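PDB 6H0C: putative diflavin flavoprotein A 3 from Synechocystis sp., which probably passes electrons from NADH to oxygen, reducing it to water, this chain being its flavodiiron core of metallo-hydrolase-like and flavodoxin-like parts. Local coordinates for residues Tyr197-Leu202 and Gln246-Gln251; Leu260-Ala265 and Leu272-Ala277; Cys342-Ser347 and Asp356-Lys361; Phe369-Ile374 and Thr393-Ala398. All coordinates share one frame; numbering follows the deposited sequence.

Contact 1: Tyr197-Leu202 and Gln246-Gln251; sequences YYFDCL and QWLSEQ
F199 and W247 meet as an edge-to-face aromatic pair between two helices. The edge of the indole is turned to the face of the phenyl ring. The planes stand at 60°, and the phenyl centroid lies 5.3 Å from the centroid of the six-membered ring of W247. W247 uses its CE3 corner, 3.6 Å from F199 CG. Its CB also sits over the phenyl face in a CH-pi contact, 3.9 Å from the F199 ring centroid. F199 has CG anti to its backbone N (chi1 178°), which sends the ring toward helix 237-253. The two aromatic side chains run past each other in opposite directions. The far end of the phenyl ring meets L248 at its edge, with L248 CD2 3.6 Å from F199 CZ. Q251 CG lies near the same ring plane, 4.3 Å from F199 CE1. No hydrogen bond crosses here. R196 adds a cation-pi contact to W247 and a salt bridge to D200, and L248 also leans on helix 207-217. The segment axes cross at -38°, 11.5 Å apart at their closest. This is buried aromatic helix-helix packing, joining the metallo-hydrolase part to the helix that leads into the flavodoxin-like part.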
loop_
_atom_site.group_PDB
_atom_site.type_symbol
_atom_site.label_atom_id
_atom_site.label_comp_id
_atom_site.label_asym_id
_atom_site.label_seq_id
_atom_site.Cartn_x
_atom_site.Cartn_y
_atom_site.Cartn_z
ATOM N N TYR A 197 -0.105 12.184 8.113
ATOM C CA TYR A 197 1.081 11.344 8.162
ATOM C C TYR A 197 0.856 10.091 7.318
ATOM O O TYR A 197 1.747 9.626 6.600
ATOM C CB TYR A 197 1.412 10.974 9.610
ATOM C CG TYR A 197 2.713 10.227 9.758
ATOM C CD1 TYR A 197 3.930 10.873 9.561
ATOM C CD2 TYR A 197 2.734 8.871 10.078
ATOM C CE1 TYR A 197 5.133 10.189 9.687
ATOM C CE2 TYR A 197 3.925 8.185 10.207
ATOM C CZ TYR A 197 5.123 8.847 10.013
ATOM O OH TYR A 197 6.315 8.168 10.141
ATOM N N TYR A 198 -0.358 9.559 7.408
ATOM C CA TYR A 198 -0.764 8.410 6.619
ATOM C C TYR A 198 -0.651 8.743 5.132
ATOM O O TYR A 198 -0.030 7.998 4.365
ATOM C CB TYR A 198 -2.193 7.996 6.987
ATOM C CG TYR A 198 -2.690 6.725 6.322
ATOM C CD1 TYR A 198 -3.246 6.753 5.041
ATOM C CD2 TYR A 198 -2.621 5.498 6.980
ATOM C CE1 TYR A 198 -3.714 5.598 4.435
ATOM C CE2 TYR A 198 -3.091 4.330 6.384
ATOM C CZ TYR A 198 -3.642 4.385 5.114
ATOM O OH TYR A 198 -4.107 3.227 4.523
ATOM N N PHE A 199 -1.233 9.863 4.720
ATOM C CA PHE A 199 -1.114 10.285 3.325
ATOM C C PHE A 199 0.346 10.412 2.888
ATOM O O PHE A 199 0.742 9.885 1.851
ATOM C CB PHE A 199 -1.827 11.615 3.091
ATOM C CG PHE A 199 -1.687 12.127 1.682
ATOM C CD1 PHE A 199 -0.581 12.876 1.308
ATOM C CD2 PHE A 199 -2.650 11.837 0.728
ATOM C CE1 PHE A 199 -0.443 13.342 0.009
ATOM C CE2 PHE A 199 -2.522 12.306 -0.574
ATOM C CZ PHE A 199 -1.418 13.058 -0.935
ATOM N N ASP A 200 1.132 11.126 3.684
ATOM C CA ASP A 200 2.529 11.386 3.370
ATOM C C ASP A 200 3.354 10.118 3.205
ATOM O O ASP A 200 4.175 10.020 2.294
ATOM C CB ASP A 200 3.161 12.256 4.452
ATOM C CG ASP A 200 2.640 13.685 4.429
ATOM O OD1 ASP A 200 1.983 14.074 3.431
ATOM O OD2 ASP A 200 2.905 14.417 5.409
ATOM N N CYS A 201 3.147 9.149 4.086
ATOM C CA CYS A 201 3.937 7.924 4.028
ATOM C C CYS A 201 3.497 6.980 2.917
ATOM O O CYS A 201 4.336 6.387 2.235
ATOM C CB CYS A 201 3.878 7.194 5.370
ATOM S SG CYS A 201 4.730 8.057 6.704
ATOM N N LEU A 202 2.183 6.839 2.742
ATOM C CA LEU A 202 1.622 5.815 1.860
ATOM C C LEU A 202 1.253 6.297 0.460
ATOM O O LEU A 202 1.305 5.522 -0.495
ATOM C CB LEU A 202 0.370 5.194 2.499
ATOM C CG LEU A 202 0.582 3.983 3.414
ATOM C CD1 LEU A 202 1.177 4.376 4.748
ATOM C CD2 LEU A 202 -0.723 3.229 3.609
ATOM N N GLN A 246 -5.944 18.709 -2.083
ATOM C CA GLN A 246 -4.955 19.761 -1.884
ATOM C C GLN A 246 -3.544 19.177 -1.743
ATOM O O GLN A 246 -2.592 19.654 -2.378
ATOM C CB GLN A 246 -5.307 20.595 -0.659
ATOM C CG GLN A 246 -4.303 21.678 -0.356
ATOM C CD GLN A 246 -4.434 22.191 1.062
ATOM O OE1 GLN A 246 -5.491 22.069 1.684
ATOM N NE2 GLN A 246 -3.352 22.755 1.590
ATOM N N TRP A 247 -3.416 18.138 -0.922
ATOM C CA TRP A 247 -2.124 17.481 -0.733
ATOM C C TRP A 247 -1.589 16.877 -2.036
ATOM O O TRP A 247 -0.404 16.993 -2.339
ATOM C CB TRP A 247 -2.228 16.398 0.343
ATOM C CG TRP A 247 -2.654 16.936 1.652
ATOM C CD1 TRP A 247 -2.567 18.227 2.067
ATOM C CD2 TRP A 247 -3.254 16.204 2.722
ATOM N NE1 TRP A 247 -3.069 18.348 3.338
ATOM C CE2 TRP A 247 -3.500 17.117 3.764
ATOM C CE3 TRP A 247 -3.607 14.858 2.905
ATOM C CZ2 TRP A 247 -4.077 16.735 4.973
ATOM C CZ3 TRP A 247 -4.184 14.476 4.109
ATOM C CH2 TRP A 247 -4.414 15.412 5.125
ATOM N N LEU A 248 -2.463 16.223 -2.794
ATOM C CA LEU A 248 -2.081 15.678 -4.090
ATOM C C LEU A 248 -1.608 16.794 -5.025
ATOM O O LEU A 248 -0.605 16.662 -5.739
ATOM C CB LEU A 248 -3.251 14.924 -4.712
ATOM C CG LEU A 248 -3.617 13.614 -4.022
ATOM C CD1 LEU A 248 -5.017 13.141 -4.426
ATOM C CD2 LEU A 248 -2.574 12.562 -4.356
ATOM N N SER A 249 -2.336 17.902 -5.007
ATOM C CA SER A 249 -1.972 19.052 -5.808
ATOM C C SER A 249 -0.594 19.557 -5.433
ATOM O O SER A 249 0.203 19.875 -6.310
ATOM C CB SER A 249 -3.000 20.169 -5.647
ATOM O OG SER A 249 -4.269 19.749 -6.119
ATOM N N GLU A 250 -0.291 19.631 -4.140
ATOM C CA GLU A 250 0.996 20.209 -3.775
ATOM C C GLU A 250 2.144 19.262 -4.082
ATOM O O GLU A 250 3.235 19.716 -4.407
ATOM C CB GLU A 250 1.038 20.640 -2.312
ATOM C CG GLU A 250 0.409 19.731 -1.307
ATOM C CD GLU A 250 0.316 20.405 0.057
ATOM O OE1 GLU A 250 -0.398 21.433 0.166
ATOM O OE2 GLU A 250 0.978 19.920 1.004
ATOM N N GLN A 251 1.899 17.955 -4.019
ATOM C CA GLN A 251 2.937 16.991 -4.367
ATOM C C GLN A 251 3.334 17.129 -5.832
ATOM O O GLN A 251 4.515 17.196 -6.164
ATOM C CB GLN A 251 2.476 15.558 -4.081
ATOM C CG GLN A 251 2.460 15.192 -2.591
ATOM C CD GLN A 251 3.815 15.366 -1.923
ATOM O OE1 GLN A 251 4.840 14.936 -2.445
ATOM N NE2 GLN A 251 3.824 16.012 -0.768
#

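Contact 2: Leu260-Ala265 and Leu272-Ala277; sequences LIYASA and LAQAIA
L260 and Y262 pack on A273, Q274 and A277 in a buried strand-to-helix contact within the flavodoxin-like part. Strand 257-262 carries the first pair and helix 268-281 the others. The two segment axes are nearly antiparallel, at 172°, and approach to 9.7 Å. L260 and Y262 are two apart on the strand and both point to the helix. I261, between them, points away.

L260 touches the helix with one methyl. L260 CD2 rests on both the methyl of A277 and the backbone carbonyl of A273, 3.6 Å from A277 CB and 3.5 Å from A273 O. The CB of A273 meets the ring of Y262 obliquely, 3.7 Å from Y262 CD2.

This is the first half of a beta-alpha-beta unit, completed by strand 286-291. Such units build the parallel sheet of the flavodoxin-like fold. On the same side of the sheet, F345 of the strand 341-348 packs against L260, A273 and I276.

The polar end of the contact lies beyond the ring. Y262 holds CG between its backbone N and carbonyl carbon (chi1 54°). The ring reaches across the helix, and its hydroxyl end meets the Q274 side chain at about a right angle. The ring and amide planes are 90° apart. A water links the two groups: it is 2.7 Å from Y262 OH and donates to Q274 OE1 at 2.9 Å. The Q274 chain is bent at chi2, which helps to bring the amide back to the tyrosine. Q274 NE2 is hydrogen-bonded to S270 OG, one turn earlier, and this helps to fix the amide rotation.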
loop_
_atom_site.group_PDB
_atom_site.type_symbol
_atom_site.label_atom_id
_atom_site.label_comp_id
_atom_site.label_asym_id
_atom_site.label_seq_id
_atom_site.Cartn_x
_atom_site.Cartn_y
_atom_site.Cartn_z
ATOM N N LEU A 260 11.863 6.702 -7.839
ATOM C CA LEU A 260 12.309 5.732 -6.853
ATOM C C LEU A 260 11.866 4.363 -7.302
ATOM O O LEU A 260 10.699 3.994 -7.156
ATOM C CB LEU A 260 11.747 6.064 -5.469
ATOM C CG LEU A 260 11.886 5.032 -4.349
ATOM C CD1 LEU A 260 13.337 4.751 -4.064
ATOM C CD2 LEU A 260 11.189 5.538 -3.088
ATOM N N ILE A 261 12.806 3.622 -7.871
ATOM C CA ILE A 261 12.530 2.317 -8.445
ATOM C C ILE A 261 12.902 1.217 -7.454
ATOM O O ILE A 261 14.081 1.067 -7.123
ATOM C CB ILE A 261 13.321 2.131 -9.760
ATOM C CG1 ILE A 261 12.930 3.228 -10.757
ATOM C CG2 ILE A 261 13.113 0.731 -10.315
ATOM C CD1 ILE A 261 13.856 3.363 -11.945
ATOM N N TYR A 262 11.920 0.466 -6.959
ATOM C CA TYR A 262 12.245 -0.664 -6.086
ATOM C C TYR A 262 11.676 -1.979 -6.617
ATOM O O TYR A 262 10.763 -1.985 -7.440
ATOM C CB TYR A 262 11.774 -0.401 -4.653
ATOM C CG TYR A 262 10.319 -0.028 -4.488
ATOM C CD1 TYR A 262 9.344 -1.001 -4.383
ATOM C CD2 TYR A 262 9.925 1.305 -4.400
ATOM C CE1 TYR A 262 8.010 -0.658 -4.218
ATOM C CE2 TYR A 262 8.602 1.653 -4.228
ATOM C CZ TYR A 262 7.644 0.667 -4.134
ATOM O OH TYR A 262 6.314 1.001 -3.961
ATOM N N ALA A 263 12.231 -3.094 -6.151
ATOM C CA ALA A 263 12.016 -4.382 -6.805
ATOM C C ALA A 263 10.575 -4.896 -6.725
ATOM O O ALA A 263 10.039 -5.389 -7.720
ATOM C CB ALA A 263 12.961 -5.413 -6.223
ATOM N N SER A 264 9.956 -4.795 -5.551
ATOM C CA SER A 264 8.575 -5.251 -5.383
ATOM C C SER A 264 7.890 -4.589 -4.186
ATOM O O SER A 264 8.538 -3.912 -3.375
ATOM C CB SER A 264 8.532 -6.769 -5.229
ATOM O OG SER A 264 9.029 -7.138 -3.958
ATOM N N ALA A 265 6.580 -4.808 -4.077
ATOM C CA ALA A 265 5.729 -4.054 -3.153
ATOM C C ALA A 265 5.922 -4.424 -1.690
ATOM O O ALA A 265 5.721 -3.601 -0.806
ATOM C CB ALA A 265 4.257 -4.241 -3.530
ATOM N N LEU A 272 12.483 -0.351 3.295
ATOM C CA LEU A 272 13.527 0.669 3.184
ATOM C C LEU A 272 13.068 1.767 2.241
ATOM O O LEU A 272 13.243 2.960 2.513
ATOM C CB LEU A 272 14.845 0.071 2.676
ATOM C CG LEU A 272 15.465 -1.088 3.469
ATOM C CD1 LEU A 272 16.806 -1.494 2.859
ATOM C CD2 LEU A 272 15.627 -0.732 4.943
ATOM N N ALA A 273 12.471 1.345 1.132
ATOM C CA ALA A 273 12.058 2.268 0.084
ATOM C C ALA A 273 11.069 3.303 0.605
ATOM O O ALA A 273 11.167 4.484 0.257
ATOM C CB ALA A 273 11.453 1.500 -1.088
ATOM N N GLN A 274 10.116 2.868 1.432
ATOM C CA GLN A 274 9.097 3.797 1.923
ATOM C C GLN A 274 9.751 4.804 2.860
ATOM O O GLN A 274 9.384 5.987 2.870
ATOM C CB GLN A 274 7.948 3.069 2.629
ATOM C CG GLN A 274 7.445 1.817 1.900
ATOM C CD GLN A 274 7.208 2.023 0.403
ATOM O OE1 GLN A 274 6.780 3.090 -0.042
ATOM N NE2 GLN A 274 7.486 0.987 -0.379
ATOM N N ALA A 275 10.739 4.340 3.623
ATOM C CA ALA A 275 11.465 5.224 4.541
ATOM C C ALA A 275 12.252 6.289 3.779
ATOM O O ALA A 275 12.197 7.477 4.115
ATOM C CB ALA A 275 12.392 4.421 5.436
ATOM N N ILE A 276 12.980 5.870 2.752
ATOM C CA ILE A 276 13.718 6.818 1.919
ATOM C C ILE A 276 12.779 7.827 1.243
ATOM O O ILE A 276 13.055 9.028 1.228
ATOM C CB ILE A 276 14.557 6.087 0.853
ATOM C CG1 ILE A 276 15.655 5.263 1.540
ATOM C CG2 ILE A 276 15.151 7.075 -0.146
ATOM C CD1 ILE A 276 16.388 4.331 0.611
ATOM N N ALA A 277 11.664 7.346 0.704
ATOM C CA ALA A 277 10.710 8.232 0.052
ATOM C C ALA A 277 10.206 9.318 1.007
ATOM O O ALA A 277 10.075 10.479 0.632
ATOM C CB ALA A 277 9.535 7.435 -0.505
HETATM O O HOH W 1 5.841 3.415 -2.740
#

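Contact 3: Cys342-Ser347 and Asp356-Lys361; sequences CGVFGS and DMLENK
V344 reaches L358 and E359 through its two methyl groups. The strand and helix belong to the beta-alpha-beta unit 341-348, 353-364, 368-377 of the flavodoxin-like fold. V344 CG1 lies 3.9 Å from L358 CB, a purely apolar contact in which the side chains cross at a slant. V344 CG2 meets the helix backbone instead, 4.1 Å from E359 N. CG1 is anti to the backbone N of V344 (chi1 -180°), and CG2 is anti to its carbonyl carbon. One methyl is thus directed to each of two successive helix residues.

Further out, I355 and F362 of the same helix also touch V344. L358 goes on to F312 of the strand 309-313, the neighbour of 341-348 in the sheet. F345 points away from this helix and packs on helix 268-281. The two helices therefore lie on opposite faces of the sheet.

The carboxylate of E359 finds its partners on strand 368-377. From that strand R375 forms salt bridges with both D356 OD1 and E359 OE1, whose residues are about one turn apart on the helix. The other carboxylate oxygen, E359 OE2, is hydrogen-bonded to T373 OG1.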
loop_
_atom_site.group_PDB
_atom_site.type_symbol
_atom_site.label_atom_id
_atom_site.label_comp_id
_atom_site.label_asym_id
_atom_site.label_seq_id
_atom_site.Cartn_x
_atom_site.Cartn_y
_atom_site.Cartn_z
ATOM N N CYS A 342 22.030 10.064 -8.480
ATOM C CA CYS A 342 21.773 8.630 -8.359
ATOM C C CYS A 342 21.851 8.149 -6.908
ATOM O O CYS A 342 22.529 8.757 -6.084
ATOM C CB CYS A 342 22.770 7.852 -9.222
ATOM S SG CYS A 342 22.637 6.067 -9.061
ATOM N N GLY A 343 21.157 7.056 -6.603
ATOM C CA GLY A 343 21.225 6.438 -5.288
ATOM C C GLY A 343 20.919 4.951 -5.350
ATOM O O GLY A 343 20.118 4.513 -6.177
ATOM N N VAL A 344 21.554 4.170 -4.478
ATOM C CA VAL A 344 21.343 2.722 -4.436
ATOM C C VAL A 344 21.143 2.213 -3.005
ATOM O O VAL A 344 21.890 2.585 -2.094
ATOM C CB VAL A 344 22.532 1.969 -5.075
ATOM C CG1 VAL A 344 22.303 0.465 -5.029
ATOM C CG2 VAL A 344 22.750 2.439 -6.510
ATOM N N PHE A 345 20.139 1.360 -2.803
ATOM C CA PHE A 345 19.925 0.729 -1.494
ATOM C C PHE A 345 19.387 -0.686 -1.615
ATOM O O PHE A 345 18.948 -1.111 -2.687
ATOM C CB PHE A 345 18.965 1.551 -0.637
ATOM C CG PHE A 345 17.552 1.575 -1.155
ATOM C CD1 PHE A 345 16.583 0.746 -0.606
ATOM C CD2 PHE A 345 17.187 2.437 -2.187
ATOM C CE1 PHE A 345 15.267 0.777 -1.079
ATOM C CE2 PHE A 345 15.873 2.472 -2.667
ATOM C CZ PHE A 345 14.919 1.639 -2.116
ATOM N N GLY A 346 19.411 -1.412 -0.505
ATOM C CA GLY A 346 18.847 -2.745 -0.483
ATOM C C GLY A 346 19.058 -3.488 0.822
ATOM O O GLY A 346 19.854 -3.074 1.665
ATOM N N SER A 347 18.324 -4.583 0.984
ATOM C CA SER A 347 18.552 -5.522 2.075
ATOM C C SER A 347 19.071 -6.824 1.490
ATOM O O SER A 347 18.914 -7.094 0.293
ATOM C CB SER A 347 17.277 -5.796 2.862
ATOM O OG SER A 347 16.383 -6.564 2.078
ATOM N N ASP A 356 25.880 -4.214 -5.066
ATOM C CA ASP A 356 27.189 -3.966 -5.663
ATOM C C ASP A 356 27.059 -3.776 -7.181
ATOM O O ASP A 356 27.633 -2.841 -7.751
ATOM C CB ASP A 356 28.159 -5.110 -5.352
ATOM C CG ASP A 356 28.398 -5.296 -3.857
ATOM O OD1 ASP A 356 28.237 -4.322 -3.083
ATOM O OD2 ASP A 356 28.757 -6.427 -3.460
ATOM N N MET A 357 26.292 -4.653 -7.828
ATOM C CA MET A 357 26.104 -4.585 -9.275
ATOM C C MET A 357 25.552 -3.215 -9.685
ATOM O O MET A 357 26.101 -2.544 -10.562
ATOM C CB MET A 357 25.174 -5.708 -9.745
ATOM C CG MET A 357 24.998 -5.800 -11.258
ATOM S SD MET A 357 23.734 -4.685 -11.916
ATOM C CE MET A 357 22.234 -5.350 -11.176
ATOM N N LEU A 358 24.471 -2.797 -9.035
ATOM C CA LEU A 358 23.856 -1.509 -9.335
ATOM C C LEU A 358 24.798 -0.321 -9.082
ATOM O O LEU A 358 24.901 0.592 -9.910
ATOM C CB LEU A 358 22.574 -1.341 -8.522
ATOM C CG LEU A 358 21.392 -2.219 -8.939
ATOM C CD1 LEU A 358 20.255 -2.054 -7.948
ATOM C CD2 LEU A 358 20.939 -1.878 -10.356
ATOM N N GLU A 359 25.477 -0.328 -7.941
ATOM C CA GLU A 359 26.383 0.761 -7.609
ATOM C C GLU A 359 27.454 0.894 -8.692
ATOM O O GLU A 359 27.732 1.988 -9.182
ATOM C CB GLU A 359 27.019 0.519 -6.238
ATOM C CG GLU A 359 28.031 1.575 -5.800
ATOM C CD GLU A 359 28.505 1.366 -4.371
ATOM O OE1 GLU A 359 28.963 0.249 -4.053
ATOM O OE2 GLU A 359 28.406 2.316 -3.568
ATOM N N ASN A 360 28.028 -0.241 -9.074
ATOM C CA ASN A 360 29.074 -0.288 -10.090
ATOM C C ASN A 360 28.617 0.180 -11.456
ATOM O O ASN A 360 29.338 0.910 -12.140
ATOM C CB ASN A 360 29.618 -1.703 -10.219
ATOM C CG ASN A 360 30.555 -2.055 -9.111
ATOM O OD1 ASN A 360 31.205 -1.180 -8.541
ATOM N ND2 ASN A 360 30.638 -3.338 -8.792
ATOM N N LYS A 361 27.428 -0.259 -11.861
ATOM C CA LYS A 361 26.912 0.090 -13.179
ATOM C C LYS A 361 26.625 1.587 -13.266
ATOM O O LYS A 361 26.935 2.227 -14.271
ATOM C CB LYS A 361 25.659 -0.733 -13.506
ATOM C CG LYS A 361 25.971 -2.022 -14.260
ATOM C CD LYS A 361 27.119 -2.762 -13.605
ATOM C CE LYS A 361 27.615 -3.922 -14.446
ATOM N NZ LYS A 361 28.563 -4.774 -13.661
#

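Contact 4: Phe369-Ile374 and Thr393-Ala398; sequences FGFDTI and TDFAQA
Apolar contacts carry the meeting of G370 and F371 with F395. The ring of F395 lies against the backbone of G370, with F395 CD2 3.6 Å from G370 CA. F395 CE2 is nearly as close, 3.8 Å from the same G370 CA. The F395 ring packs directly on the main chain of G370. With chi1 at -161°, F395 swings its ring away from its own backbone N and beside G370.

The aromatic pair comes next. The rings of F371 and F395 meet obliquely, with planes at 57° and ring centroids 5.6 Å apart. One corner of each does the touching: F371 CD1 is 3.7 Å from F395 CD2. F371 CD1 also approaches the stem of the other side chain, 3.9 Å from F395 CB. F371 sets its CG between the backbone N and the carbonyl carbon (chi1 52°), and the ring turns toward the helix.

The contact lies at the edge of the flavodoxin-like fold. Strand 368-377 is the outermost strand of the parallel sheet on this side. Helix 382-404 is the last helix of the chain. F395 reaches beyond this strand to L341 at the start of strand 341-348, and F371 also touches A391, one turn earlier on the helix.

Polar groups play little part. D394 borders the contact on its exposed side, with D394 C 4.3 Å from G370 O. G370 is tied into the sheet by backbone bonding to C342.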
loop_
_atom_site.group_PDB
_atom_site.type_symbol
_atom_site.label_atom_id
_atom_site.label_comp_id
_atom_site.label_asym_id
_atom_site.label_seq_id
_atom_site.Cartn_x
_atom_site.Cartn_y
_atom_site.Cartn_z
ATOM N N PHE A 369 26.503 10.259 -6.908
ATOM C CA PHE A 369 25.607 9.660 -5.939
ATOM C C PHE A 369 25.092 10.681 -4.920
ATOM O O PHE A 369 25.824 11.568 -4.497
ATOM C CB PHE A 369 26.315 8.491 -5.263
ATOM C CG PHE A 369 26.573 7.334 -6.195
ATOM C CD1 PHE A 369 25.676 6.270 -6.272
ATOM C CD2 PHE A 369 27.693 7.312 -7.011
ATOM C CE1 PHE A 369 25.900 5.199 -7.135
ATOM C CE2 PHE A 369 27.920 6.244 -7.873
ATOM C CZ PHE A 369 27.022 5.190 -7.935
ATOM N N GLY A 370 23.818 10.561 -4.550
ATOM C CA GLY A 370 23.172 11.520 -3.663
ATOM C C GLY A 370 23.215 11.146 -2.192
ATOM O O GLY A 370 22.960 11.975 -1.324
ATOM N N PHE A 371 23.505 9.881 -1.916
ATOM C CA PHE A 371 23.859 9.440 -0.575
ATOM C C PHE A 371 24.733 8.214 -0.720
ATOM O O PHE A 371 24.786 7.608 -1.793
ATOM C CB PHE A 371 22.621 9.145 0.297
ATOM C CG PHE A 371 21.611 8.210 -0.334
ATOM C CD1 PHE A 371 20.333 8.654 -0.628
ATOM C CD2 PHE A 371 21.929 6.883 -0.601
ATOM C CE1 PHE A 371 19.398 7.799 -1.191
ATOM C CE2 PHE A 371 21.000 6.024 -1.168
ATOM C CZ PHE A 371 19.732 6.483 -1.463
ATOM N N ASP A 372 25.435 7.857 0.346
ATOM C CA ASP A 372 26.252 6.655 0.319
ATOM C C ASP A 372 25.348 5.429 0.198
ATOM O O ASP A 372 24.322 5.344 0.872
ATOM C CB ASP A 372 27.126 6.569 1.572
ATOM C CG ASP A 372 28.150 7.687 1.643
ATOM O OD1 ASP A 372 28.702 8.048 0.583
ATOM O OD2 ASP A 372 28.402 8.207 2.755
ATOM N N THR A 373 25.732 4.496 -0.670
ATOM C CA THR A 373 24.961 3.281 -0.906
ATOM C C THR A 373 24.559 2.601 0.401
ATOM O O THR A 373 25.374 2.430 1.303
ATOM C CB THR A 373 25.745 2.293 -1.783
ATOM O OG1 THR A 373 25.938 2.871 -3.081
ATOM C CG2 THR A 373 24.984 0.982 -1.927
ATOM N N ILE A 374 23.286 2.238 0.497
ATOM C CA ILE A 374 22.735 1.677 1.719
ATOM C C ILE A 374 22.640 0.159 1.660
ATOM O O ILE A 374 21.980 -0.399 0.782
ATOM C CB ILE A 374 21.335 2.248 1.998
ATOM C CG1 ILE A 374 21.439 3.720 2.395
ATOM C CG2 ILE A 374 20.635 1.453 3.079
ATOM C CD1 ILE A 374 20.100 4.426 2.387
ATOM N N THR A 393 16.338 12.562 2.985
ATOM C CA THR A 393 16.448 13.993 3.217
ATOM C C THR A 393 17.736 14.538 2.612
ATOM O O THR A 393 17.703 15.550 1.923
ATOM C CB THR A 393 16.399 14.331 4.711
ATOM O OG1 THR A 393 15.090 14.038 5.213
ATOM C CG2 THR A 393 16.702 15.811 4.939
ATOM N N ASP A 394 18.859 13.863 2.852
ATOM C CA ASP A 394 20.142 14.264 2.260
ATOM C C ASP A 394 20.074 14.338 0.731
ATOM O O ASP A 394 20.588 15.278 0.122
ATOM C CB ASP A 394 21.256 13.296 2.670
ATOM C CG ASP A 394 21.678 13.461 4.116
ATOM O OD1 ASP A 394 21.347 14.503 4.724
ATOM O OD2 ASP A 394 22.351 12.548 4.644
ATOM N N PHE A 395 19.446 13.335 0.125
ATOM C CA PHE A 395 19.257 13.280 -1.321
ATOM C C PHE A 395 18.477 14.514 -1.775
ATOM O O PHE A 395 18.856 15.182 -2.740
ATOM C CB PHE A 395 18.522 11.984 -1.711
ATOM C CG PHE A 395 18.651 11.597 -3.171
ATOM C CD1 PHE A 395 17.775 12.102 -4.124
ATOM C CD2 PHE A 395 19.627 10.703 -3.583
ATOM C CE1 PHE A 395 17.883 11.730 -5.458
ATOM C CE2 PHE A 395 19.734 10.326 -4.915
ATOM C CZ PHE A 395 18.863 10.840 -5.850
ATOM N N ALA A 396 17.399 14.823 -1.060
ATOM C CA ALA A 396 16.554 15.971 -1.392
ATOM C C ALA A 396 17.313 17.299 -1.333
ATOM O O ALA A 396 17.226 18.115 -2.257
ATOM C CB ALA A 396 15.358 16.020 -0.468
ATOM N N GLN A 397 18.038 17.515 -0.239
ATOM C CA GLN A 397 18.879 18.703 -0.071
ATOM C C GLN A 397 19.901 18.842 -1.198
ATOM O O GLN A 397 20.129 19.941 -1.711
ATOM C CB GLN A 397 19.622 18.656 1.268
ATOM C CG GLN A 397 18.760 18.352 2.485
ATOM C CD GLN A 397 17.900 19.521 2.914
ATOM O OE1 GLN A 397 17.258 20.173 2.088
ATOM N NE2 GLN A 397 17.883 19.797 4.218
ATOM N N ALA A 398 20.534 17.727 -1.563
ATOM C CA ALA A 398 21.516 17.727 -2.640
ATOM C C ALA A 398 20.868 18.187 -3.937
ATOM O O ALA A 398 21.434 19.006 -4.659
ATOM C CB ALA A 398 22.128 16.354 -2.807
#

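How the contacts relate
From the N terminus, contact 1 comes first and closes a 43-residue loop. It joins a helix of the metallo-hydrolase part to helix 237-253, which leads into strand 257-262 of the flavodoxin-like part. Contacts 2, 3 and 4 follow in series, with closures of 6, 8 and 18 residues. None nests in or crosses another. Contacts 2 and 3 each fasten a helix to its preceding strand, and contact 4 fastens the last helix to the outermost strand. These three share one parallel sheet, in which strands 341-348 and 368-377 are neighbours. Contacts 2 and 3 touch at L272 CD1 and G346 C, 3.6 Å apart. I276 CD1 lies 4.1 Å from I374 CD1, between contacts 2 and 4.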